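Local coordinates for pentafunctional AROM polypeptide (Schizosaccharomyces pombe, PDB 5SWV), which probably catalyses five steps of the shikimate pathway, with the dehydroquinate dehydratase and shikimate dehydrogenase portions represented in this structure, at residues D166-N180 / I196-S210. Numbering follows the deposited sequence.
Sequences DVIKLVGMANNLNDN and IPLILFNMGRFGQLS
Val167 CG1 packs on Ile199 CG1 where strand 167-173 runs beside strand 198-203. These are adjacent parallel strands of the TIM barrel of a type I dehydroquinase, consecutive in the chain and connected through helix 177-193 as a beta-alpha-beta unit. The ladder starts at Ile168: Ile168 N donates to Pro197 O (3.0 Å) and Ile168 O accepts from Ile199 N (2.8 Å). It runs on to Ala174 N and Met203 O, with a weak rung from Phe201 N to Leu170 O. Ile168 and Leu170 look out toward helix 152-162, and their CB atoms pack on the CD1 methyls of Leu198 and Leu200.

Lys169 and Val171 lie on the inner face of the barrel with Phe201. A chi1 of 60° lays the Phe201 ring alongside Val171, whose CG2 sits over one face in a CH-pi contact, 3.9 Å from the ring centroid, while Lys169 NZ sits at the edge. Gly172 has no side chain, and Asn202 OD1 lies close over its CA. Met173 bends at chi2 and chi3, bringing CE to Met203 CG (3.7 Å). Ala174 CB touches Asn202 CB, and a water links Ala174 O to Phe206 N. Asn175 O then lies over one face of the Phe206 ring, 3.3 Å above its plane.

Asn176 caps helix 177-193, whose Asn180 ties the helix start to the end of strand 198-203 and the turn that follows. Asn180 OD1 accepts from Asn202 ND2, with an N-H...O angle of 176°, within the Asn202 amide plane; Trp148 NE1 holds Asn202 OD1. Both ends of the Asn180 amide are thus engaged, for Asn180 ND2 donates to Phe206 O at 2.8 Å.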
ATOM      1  N   ASP A 166     -15.271 -18.122  -1.557  1.00 36.62           N
ATOM      2  CA  ASP A 166     -15.327 -16.674  -1.762  1.00 37.52           C
ATOM      3  C   ASP A 166     -14.617 -16.259  -3.068  1.00 37.18           C
ATOM      4  O   ASP A 166     -14.954 -15.231  -3.662  1.00 37.60           O
ATOM      5  CB  ASP A 166     -14.689 -15.943  -0.581  1.00 38.41           C
ATOM      6  CG  ASP A 166     -15.421 -16.187   0.711  1.00 39.06           C
ATOM      7  OD1 ASP A 166     -16.504 -15.605   0.889  1.00 40.73           O
ATOM      8  OD2 ASP A 166     -14.921 -16.957   1.556  1.00 39.64           O
ATOM      9  N   VAL A 167     -13.589 -17.018  -3.453  1.00 35.96           N
ATOM     10  CA  VAL A 167     -12.875 -16.849  -4.719  1.00 35.14           C
ATOM     11  C   VAL A 167     -12.572 -18.237  -5.261  1.00 34.85           C
ATOM     12  O   VAL A 167     -12.379 -19.164  -4.475  1.00 35.49           O
ATOM     13  CB  VAL A 167     -11.532 -16.110  -4.525  1.00 34.77           C
ATOM     14  CG1 VAL A 167     -10.805 -15.928  -5.871  1.00 34.47           C
ATOM     15  CG2 VAL A 167     -11.751 -14.779  -3.811  1.00 33.98           C
ATOM     16  N   ILE A 168     -12.542 -18.393  -6.585  1.00 34.16           N
ATOM     17  CA  ILE A 168     -12.155 -19.669  -7.190  1.00 33.10           C
ATOM     18  C   ILE A 168     -10.925 -19.420  -8.032  1.00 32.96           C
ATOM     19  O   ILE A 168     -10.858 -18.448  -8.765  1.00 32.24           O
ATOM     20  CB  ILE A 168     -13.272 -20.290  -8.030  1.00 33.10           C
ATOM     21  CG1 ILE A 168     -14.485 -20.590  -7.143  1.00 33.47           C
ATOM     22  CG2 ILE A 168     -12.784 -21.574  -8.689  1.00 32.99           C
ATOM     23  CD1 ILE A 168     -15.697 -21.148  -7.875  1.00 33.86           C
ATOM     24  N   LYS A 169      -9.943 -20.303  -7.901  1.00 33.61           N
ATOM     25  CA  LYS A 169      -8.697 -20.204  -8.634  1.00 33.85           C
ATOM     26  C   LYS A 169      -8.518 -21.491  -9.427  1.00 34.10           C
ATOM     27  O   LYS A 169      -8.426 -22.566  -8.848  1.00 33.29           O
ATOM     28  CB  LYS A 169      -7.558 -19.993  -7.659  1.00 34.20           C
ATOM     29  CG  LYS A 169      -6.191 -19.832  -8.291  1.00 34.98           C
ATOM     30  CD  LYS A 169      -5.140 -19.798  -7.191  1.00 36.06           C
ATOM     31  CE  LYS A 169      -3.833 -20.419  -7.650  1.00 37.71           C
ATOM     32  NZ  LYS A 169      -2.876 -19.391  -8.130  1.00 38.57           N
ATOM     33  N   LEU A 170      -8.485 -21.374 -10.752  1.00 34.83           N
ATOM     34  CA  LEU A 170      -8.289 -22.524 -11.635  1.00 35.40           C
ATOM     35  C   LEU A 170      -7.076 -22.242 -12.491  1.00 35.79           C
ATOM     36  O   LEU A 170      -7.023 -21.205 -13.153  1.00 35.18           O
ATOM     37  CB  LEU A 170      -9.504 -22.732 -12.524  1.00 35.51           C
ATOM     38  CG  LEU A 170     -10.834 -22.909 -11.805  1.00 36.09           C
ATOM     39  CD1 LEU A 170     -11.952 -23.034 -12.828  1.00 36.33           C
ATOM     40  CD2 LEU A 170     -10.818 -24.117 -10.872  1.00 36.24           C
ATOM     41  N   VAL A 171      -6.107 -23.159 -12.476  1.00 36.13           N
ATOM     42  CA  VAL A 171      -4.865 -22.965 -13.214  1.00 36.50           C
ATOM     43  C   VAL A 171      -4.513 -24.168 -14.065  1.00 36.53           C
ATOM     44  O   VAL A 171      -4.256 -25.232 -13.536  1.00 36.46           O
ATOM     45  CB  VAL A 171      -3.681 -22.682 -12.281  1.00 36.24           C
ATOM     46  CG1 VAL A 171      -2.431 -22.395 -13.112  1.00 36.12           C
ATOM     47  CG2 VAL A 171      -4.008 -21.519 -11.355  1.00 36.10           C
ATOM     48  N   GLY A 172      -4.474 -23.980 -15.380  1.00 37.07           N
ATOM     49  CA  GLY A 172      -4.100 -25.042 -16.301  1.00 38.18           C
ATOM     50  C   GLY A 172      -2.617 -25.014 -16.594  1.00 39.21           C
ATOM     51  O   GLY A 172      -1.907 -24.136 -16.106  1.00 39.09           O
ATOM     52  N   MET A 173      -2.155 -25.998 -17.366  1.00 40.23           N
ATOM     53  CA  MET A 173      -0.831 -25.969 -17.961  1.00 41.62           C
ATOM     54  C   MET A 173      -1.041 -25.806 -19.452  1.00 41.10           C
ATOM     55  O   MET A 173      -1.802 -26.563 -20.065  1.00 41.35           O
ATOM     56  CB  MET A 173      -0.067 -27.260 -17.656  1.00 43.93           C
ATOM     57  CG  MET A 173       1.326 -27.352 -18.296  1.00 45.73           C
ATOM     58  SD  MET A 173       2.565 -26.221 -17.601  1.00 48.01           S
ATOM     59  CE  MET A 173       2.856 -26.945 -15.986  1.00 47.87           C
ATOM     60  N   ALA A 174      -0.370 -24.824 -20.038  1.00 40.26           N
ATOM     61  CA  ALA A 174      -0.533 -24.546 -21.459  1.00 40.14           C
ATOM     62  C   ALA A 174       0.461 -25.348 -22.277  1.00 40.49           C
ATOM     63  O   ALA A 174       1.646 -25.380 -21.946  1.00 40.35           O
ATOM     64  CB  ALA A 174      -0.349 -23.067 -21.726  1.00 40.23           C
ATOM     65  N   ASN A 175      -0.025 -25.977 -23.347  1.00 41.16           N
ATOM     66  CA  ASN A 175       0.833 -26.629 -24.358  1.00 42.01           C
ATOM     67  C   ASN A 175       1.137 -25.736 -25.575  1.00 43.09           C
ATOM     68  O   ASN A 175       2.105 -25.970 -26.294  1.00 42.63           O
ATOM     69  CB  ASN A 175       0.183 -27.916 -24.858  1.00 41.43           C
ATOM     70  CG  ASN A 175      -0.297 -28.791 -23.735  1.00 40.86           C
ATOM     71  OD1 ASN A 175       0.481 -29.515 -23.136  1.00 41.71           O
ATOM     72  ND2 ASN A 175      -1.582 -28.731 -23.441  1.00 40.45           N
ATOM     73  N   ASN A 176       0.299 -24.726 -25.800  1.00 44.55           N
ATOM     74  CA  ASN A 176       0.364 -23.885 -26.994  1.00 45.99           C
ATOM     75  C   ASN A 176      -0.443 -22.591 -26.808  1.00 46.88           C
ATOM     76  O   ASN A 176      -1.233 -22.501 -25.875  1.00 46.18           O
ATOM     77  CB  ASN A 176      -0.154 -24.669 -28.204  1.00 45.97           C
ATOM     78  CG  ASN A 176      -1.519 -25.321 -27.958  1.00 46.36           C
ATOM     79  OD1 ASN A 176      -2.538 -24.641 -27.809  1.00 47.03           O
ATOM     80  ND2 ASN A 176      -1.546 -26.646 -27.943  1.00 46.18           N
ATOM     81  N   LEU A 177      -0.239 -21.604 -27.687  1.00 48.51           N
ATOM     82  CA  LEU A 177      -1.088 -20.395 -27.739  1.00 48.98           C
ATOM     83  C   LEU A 177      -2.597 -20.697 -27.653  1.00 49.06           C
ATOM     84  O   LEU A 177      -3.350 -20.020 -26.940  1.00 48.64           O
ATOM     85  CB  LEU A 177      -0.847 -19.624 -29.042  1.00 50.61           C
ATOM     86  CG  LEU A 177      -1.965 -18.656 -29.527  1.00 51.39           C
ATOM     87  CD1 LEU A 177      -1.889 -17.363 -28.711  1.00 51.56           C
ATOM     88  CD2 LEU A 177      -1.945 -18.390 -31.035  1.00 50.84           C
ATOM     89  N   ASN A 178      -3.043 -21.689 -28.411  1.00 48.87           N
ATOM     90  CA  ASN A 178      -4.467 -21.966 -28.491  1.00 48.93           C
ATOM     91  C   ASN A 178      -5.155 -22.234 -27.135  1.00 46.40           C
ATOM     92  O   ASN A 178      -6.327 -21.904 -26.955  1.00 45.55           O
ATOM     93  CB  ASN A 178      -4.738 -23.116 -29.450  1.00 50.43           C
ATOM     94  CG  ASN A 178      -6.112 -23.024 -30.038  1.00 52.92           C
ATOM     95  OD1 ASN A 178      -6.356 -22.174 -30.897  1.00 54.67           O
ATOM     96  ND2 ASN A 178      -7.041 -23.843 -29.540  1.00 53.81           N
ATOM     97  N   ASP A 179      -4.413 -22.830 -26.199  1.00 44.17           N
ATOM     98  CA  ASP A 179      -4.897 -23.086 -24.843  1.00 42.25           C
ATOM     99  C   ASP A 179      -5.231 -21.787 -24.084  1.00 40.12           C
ATOM    100  O   ASP A 179      -6.176 -21.752 -23.316  1.00 39.42           O
ATOM    101  CB  ASP A 179      -3.887 -23.943 -24.034  1.00 42.61           C
ATOM    102  CG  ASP A 179      -3.864 -25.433 -24.456  1.00 43.70           C
ATOM    103  OD1 ASP A 179      -4.833 -25.940 -25.074  1.00 45.47           O
ATOM    104  OD2 ASP A 179      -2.853 -26.112 -24.158  1.00 43.48           O
ATOM    105  N   ASN A 180      -4.460 -20.733 -24.305  1.00 39.16           N
ATOM    106  CA  ASN A 180      -4.728 -19.426 -23.700  1.00 38.65           C
ATOM    107  C   ASN A 180      -5.993 -18.788 -24.263  1.00 38.99           C
ATOM    108  O   ASN A 180      -6.736 -18.128 -23.538  1.00 38.41           O
ATOM    109  CB  ASN A 180      -3.526 -18.481 -23.875  1.00 37.97           C
ATOM    110  CG  ASN A 180      -2.285 -18.981 -23.151  1.00 37.66           C
ATOM    111  OD1 ASN A 180      -2.379 -19.492 -22.045  1.00 37.49           O
ATOM    112  ND2 ASN A 180      -1.121 -18.851 -23.777  1.00 37.74           N
ATOM    113  N   ILE A 196     -19.165 -15.572  -8.281  1.00 49.22           N
ATOM    114  CA  ILE A 196     -18.017 -15.740  -7.416  1.00 46.67           C
ATOM    115  C   ILE A 196     -16.849 -15.220  -8.244  1.00 43.60           C
ATOM    116  O   ILE A 196     -16.754 -15.547  -9.420  1.00 43.60           O
ATOM    117  CB  ILE A 196     -17.782 -17.230  -7.081  1.00 47.70           C
ATOM    118  CG1 ILE A 196     -18.992 -17.824  -6.339  1.00 48.57           C
ATOM    119  CG2 ILE A 196     -16.502 -17.422  -6.273  1.00 47.20           C
ATOM    120  CD1 ILE A 196     -19.334 -19.244  -6.768  1.00 49.72           C
ATOM    121  N   PRO A 197     -15.974 -14.393  -7.661  1.00 41.20           N
ATOM    122  CA  PRO A 197     -14.835 -13.916  -8.451  1.00 40.95           C
ATOM    123  C   PRO A 197     -13.848 -15.026  -8.783  1.00 41.16           C
ATOM    124  O   PRO A 197     -13.704 -15.983  -8.016  1.00 41.29           O
ATOM    125  CB  PRO A 197     -14.186 -12.852  -7.565  1.00 40.87           C
ATOM    126  CG  PRO A 197     -14.755 -13.059  -6.209  1.00 41.16           C
ATOM    127  CD  PRO A 197     -16.094 -13.691  -6.380  1.00 41.15           C
ATOM    128  N   LEU A 198     -13.169 -14.873  -9.919  1.00 41.12           N
ATOM    129  CA  LEU A 198     -12.380 -15.948 -10.515  1.00 40.59           C
ATOM    130  C   LEU A 198     -10.940 -15.543 -10.866  1.00 38.66           C
ATOM    131  O   LEU A 198     -10.728 -14.609 -11.625  1.00 38.60           O
ATOM    132  CB  LEU A 198     -13.095 -16.442 -11.771  1.00 41.74           C
ATOM    133  CG  LEU A 198     -12.482 -17.636 -12.517  1.00 43.01           C
ATOM    134  CD1 LEU A 198     -12.744 -18.951 -11.797  1.00 43.38           C
ATOM    135  CD2 LEU A 198     -13.016 -17.698 -13.937  1.00 44.07           C
ATOM    136  N   ILE A 199      -9.965 -16.272 -10.317  1.00 37.15           N
ATOM    137  CA  ILE A 199      -8.570 -16.230 -10.775  1.00 36.07           C
ATOM    138  C   ILE A 199      -8.396 -17.388 -11.758  1.00 34.78           C
ATOM    139  O   ILE A 199      -8.679 -18.529 -11.427  1.00 34.01           O
ATOM    140  CB  ILE A 199      -7.564 -16.411  -9.619  1.00 36.28           C
ATOM    141  CG1 ILE A 199      -7.864 -15.457  -8.462  1.00 36.49           C
ATOM    142  CG2 ILE A 199      -6.138 -16.173 -10.103  1.00 36.26           C
ATOM    143  CD1 ILE A 199      -7.022 -15.721  -7.230  1.00 36.44           C
ATOM    144  N   LEU A 200      -7.896 -17.093 -12.948  1.00 34.34           N
ATOM    145  CA  LEU A 200      -7.878 -18.056 -14.039  1.00 34.38           C
ATOM    146  C   LEU A 200      -6.751 -17.782 -15.021  1.00 33.37           C
ATOM    147  O   LEU A 200      -6.691 -16.719 -15.616  1.00 32.91           O
ATOM    148  CB  LEU A 200      -9.217 -17.996 -14.748  1.00 35.64           C
ATOM    149  CG  LEU A 200      -9.444 -18.882 -15.972  1.00 36.88           C
ATOM    150  CD1 LEU A 200      -9.439 -20.346 -15.561  1.00 37.22           C
ATOM    151  CD2 LEU A 200     -10.752 -18.511 -16.667  1.00 37.43           C
ATOM    152  N   PHE A 201      -5.861 -18.755 -15.179  1.00 33.15           N
ATOM    153  CA  PHE A 201      -4.728 -18.659 -16.104  1.00 32.62           C
ATOM    154  C   PHE A 201      -4.086 -20.019 -16.318  1.00 32.69           C
ATOM    155  O   PHE A 201      -4.485 -20.999 -15.707  1.00 31.67           O
ATOM    156  CB  PHE A 201      -3.677 -17.672 -15.594  1.00 31.92           C
ATOM    157  CG  PHE A 201      -3.090 -18.029 -14.266  1.00 31.54           C
ATOM    158  CD1 PHE A 201      -3.737 -17.673 -13.082  1.00 31.53           C
ATOM    159  CD2 PHE A 201      -1.865 -18.676 -14.180  1.00 31.65           C
ATOM    160  CE1 PHE A 201      -3.183 -17.982 -11.845  1.00 31.12           C
ATOM    161  CE2 PHE A 201      -1.300 -18.978 -12.940  1.00 31.48           C
ATOM    162  CZ  PHE A 201      -1.969 -18.642 -11.775  1.00 31.18           C
ATOM    163  N   ASN A 202      -3.113 -20.057 -17.223  1.00 33.58           N
ATOM    164  CA  ASN A 202      -2.308 -21.230 -17.475  1.00 34.28           C
ATOM    165  C   ASN A 202      -0.893 -20.927 -17.051  1.00 35.56           C
ATOM    166  O   ASN A 202      -0.331 -19.888 -17.429  1.00 34.69           O
ATOM    167  CB  ASN A 202      -2.303 -21.589 -18.952  1.00 34.29           C
ATOM    168  CG  ASN A 202      -3.682 -21.961 -19.469  1.00 34.34           C
ATOM    169  OD1 ASN A 202      -4.380 -22.775 -18.870  1.00 34.37           O
ATOM    170  ND2 ASN A 202      -4.076 -21.375 -20.591  1.00 34.43           N
ATOM    171  N   MET A 203      -0.326 -21.829 -16.255  1.00 37.06           N
ATOM    172  CA  MET A 203       1.097 -21.793 -15.979  1.00 38.85           C
ATOM    173  C   MET A 203       1.859 -22.401 -17.159  1.00 38.47           C
ATOM    174  O   MET A 203       1.250 -22.903 -18.112  1.00 38.53           O
ATOM    175  CB  MET A 203       1.413 -22.459 -14.642  1.00 40.86           C
ATOM    176  CG  MET A 203       1.167 -23.960 -14.534  1.00 43.30           C
ATOM    177  SD  MET A 203       1.437 -24.659 -12.876  1.00 45.91           S
ATOM    178  CE  MET A 203       0.779 -23.414 -11.780  1.00 45.39           C
ATOM    179  N   GLY A 204       3.183 -22.329 -17.097  1.00 38.13           N
ATOM    180  CA  GLY A 204       4.043 -22.719 -18.207  1.00 38.13           C
ATOM    181  C   GLY A 204       4.463 -21.481 -18.961  1.00 38.88           C
ATOM    182  O   GLY A 204       3.741 -20.491 -18.978  1.00 38.47           O
ATOM    183  N   ARG A 205       5.633 -21.537 -19.591  1.00 40.30           N
ATOM    184  CA  ARG A 205       6.103 -20.446 -20.451  1.00 40.67           C
ATOM    185  C   ARG A 205       5.152 -20.160 -21.596  1.00 39.45           C
ATOM    186  O   ARG A 205       5.024 -19.010 -22.001  1.00 38.59           O
ATOM    187  CB  ARG A 205       7.484 -20.745 -21.018  1.00 42.35           C
ATOM    188  CG  ARG A 205       8.560 -20.792 -19.951  1.00 43.76           C
ATOM    189  CD  ARG A 205       9.973 -20.882 -20.527  1.00 45.16           C
ATOM    190  NE  ARG A 205      10.930 -20.240 -19.624  1.00 46.38           N
ATOM    191  CZ  ARG A 205      11.005 -18.919 -19.402  1.00 48.36           C
ATOM    192  NH1 ARG A 205      11.899 -18.452 -18.537  1.00 48.81           N
ATOM    193  NH2 ARG A 205      10.194 -18.043 -20.024  1.00 49.51           N
ATOM    194  N   PHE A 206       4.496 -21.200 -22.115  1.00 39.06           N
ATOM    195  CA  PHE A 206       3.450 -21.024 -23.135  1.00 39.35           C
ATOM    196  C   PHE A 206       2.207 -20.319 -22.578  1.00 38.36           C
ATOM    197  O   PHE A 206       1.482 -19.664 -23.318  1.00 38.36           O
ATOM    198  CB  PHE A 206       2.989 -22.363 -23.728  1.00 40.40           C
ATOM    199  CG  PHE A 206       3.957 -23.019 -24.693  1.00 41.11           C
ATOM    200  CD1 PHE A 206       4.368 -22.368 -25.860  1.00 41.70           C
ATOM    201  CD2 PHE A 206       4.371 -24.347 -24.488  1.00 41.25           C
ATOM    202  CE1 PHE A 206       5.217 -23.007 -26.768  1.00 41.62           C
ATOM    203  CE2 PHE A 206       5.217 -24.986 -25.395  1.00 41.36           C
ATOM    204  CZ  PHE A 206       5.641 -24.313 -26.534  1.00 41.42           C
ATOM    205  N   GLY A 207       1.946 -20.471 -21.281  1.00 37.88           N
ATOM    206  CA  GLY A 207       0.768 -19.880 -20.630  1.00 36.33           C
ATOM    207  C   GLY A 207       0.806 -18.389 -20.366  1.00 35.33           C
ATOM    208  O   GLY A 207      -0.212 -17.795 -20.013  1.00 35.17           O
ATOM    209  N   GLN A 208       1.964 -17.771 -20.567  1.00 34.74           N
ATOM    210  CA  GLN A 208       2.206 -16.395 -20.108  1.00 34.10           C
ATOM    211  C   GLN A 208       1.178 -15.360 -20.591  1.00 34.41           C
ATOM    212  O   GLN A 208       0.820 -14.454 -19.837  1.00 33.70           O
ATOM    213  CB  GLN A 208       3.643 -15.949 -20.434  1.00 33.47           C
ATOM    214  CG  GLN A 208       4.699 -16.720 -19.639  1.00 32.76           C
ATOM    215  CD  GLN A 208       6.127 -16.279 -19.869  1.00 31.96           C
ATOM    216  OE1 GLN A 208       7.055 -16.962 -19.469  1.00 32.02           O
ATOM    217  NE2 GLN A 208       6.309 -15.149 -20.510  1.00 31.82           N
ATOM    218  N   LEU A 209       0.689 -15.495 -21.822  1.00 34.86           N
ATOM    219  CA  LEU A 209      -0.421 -14.645 -22.271  1.00 35.33           C
ATOM    220  C   LEU A 209      -1.609 -14.647 -21.272  1.00 35.66           C
ATOM    221  O   LEU A 209      -2.166 -13.578 -20.965  1.00 36.11           O
ATOM    222  CB  LEU A 209      -0.926 -15.074 -23.657  1.00 35.40           C
ATOM    223  CG  LEU A 209      -2.101 -14.269 -24.230  1.00 35.74           C
ATOM    224  CD1 LEU A 209      -1.798 -12.786 -24.368  1.00 35.44           C
ATOM    225  CD2 LEU A 209      -2.521 -14.830 -25.570  1.00 36.71           C
ATOM    226  N   SER A 210      -2.002 -15.826 -20.784  1.00 34.98           N
ATOM    227  CA  SER A 210      -3.182 -15.924 -19.938  1.00 34.71           C
ATOM    228  C   SER A 210      -2.983 -15.212 -18.598  1.00 34.25           C
ATOM    229  O   SER A 210      -3.928 -14.664 -18.062  1.00 34.66           O
ATOM    230  CB  SER A 210      -3.584 -17.380 -19.707  1.00 35.08           C
ATOM    231  OG  SER A 210      -2.644 -18.068 -18.880  1.00 34.84           O
TER
HETATM  232  O   HOH W   1       4.219 -24.055 -21.109  1.00 36.96           O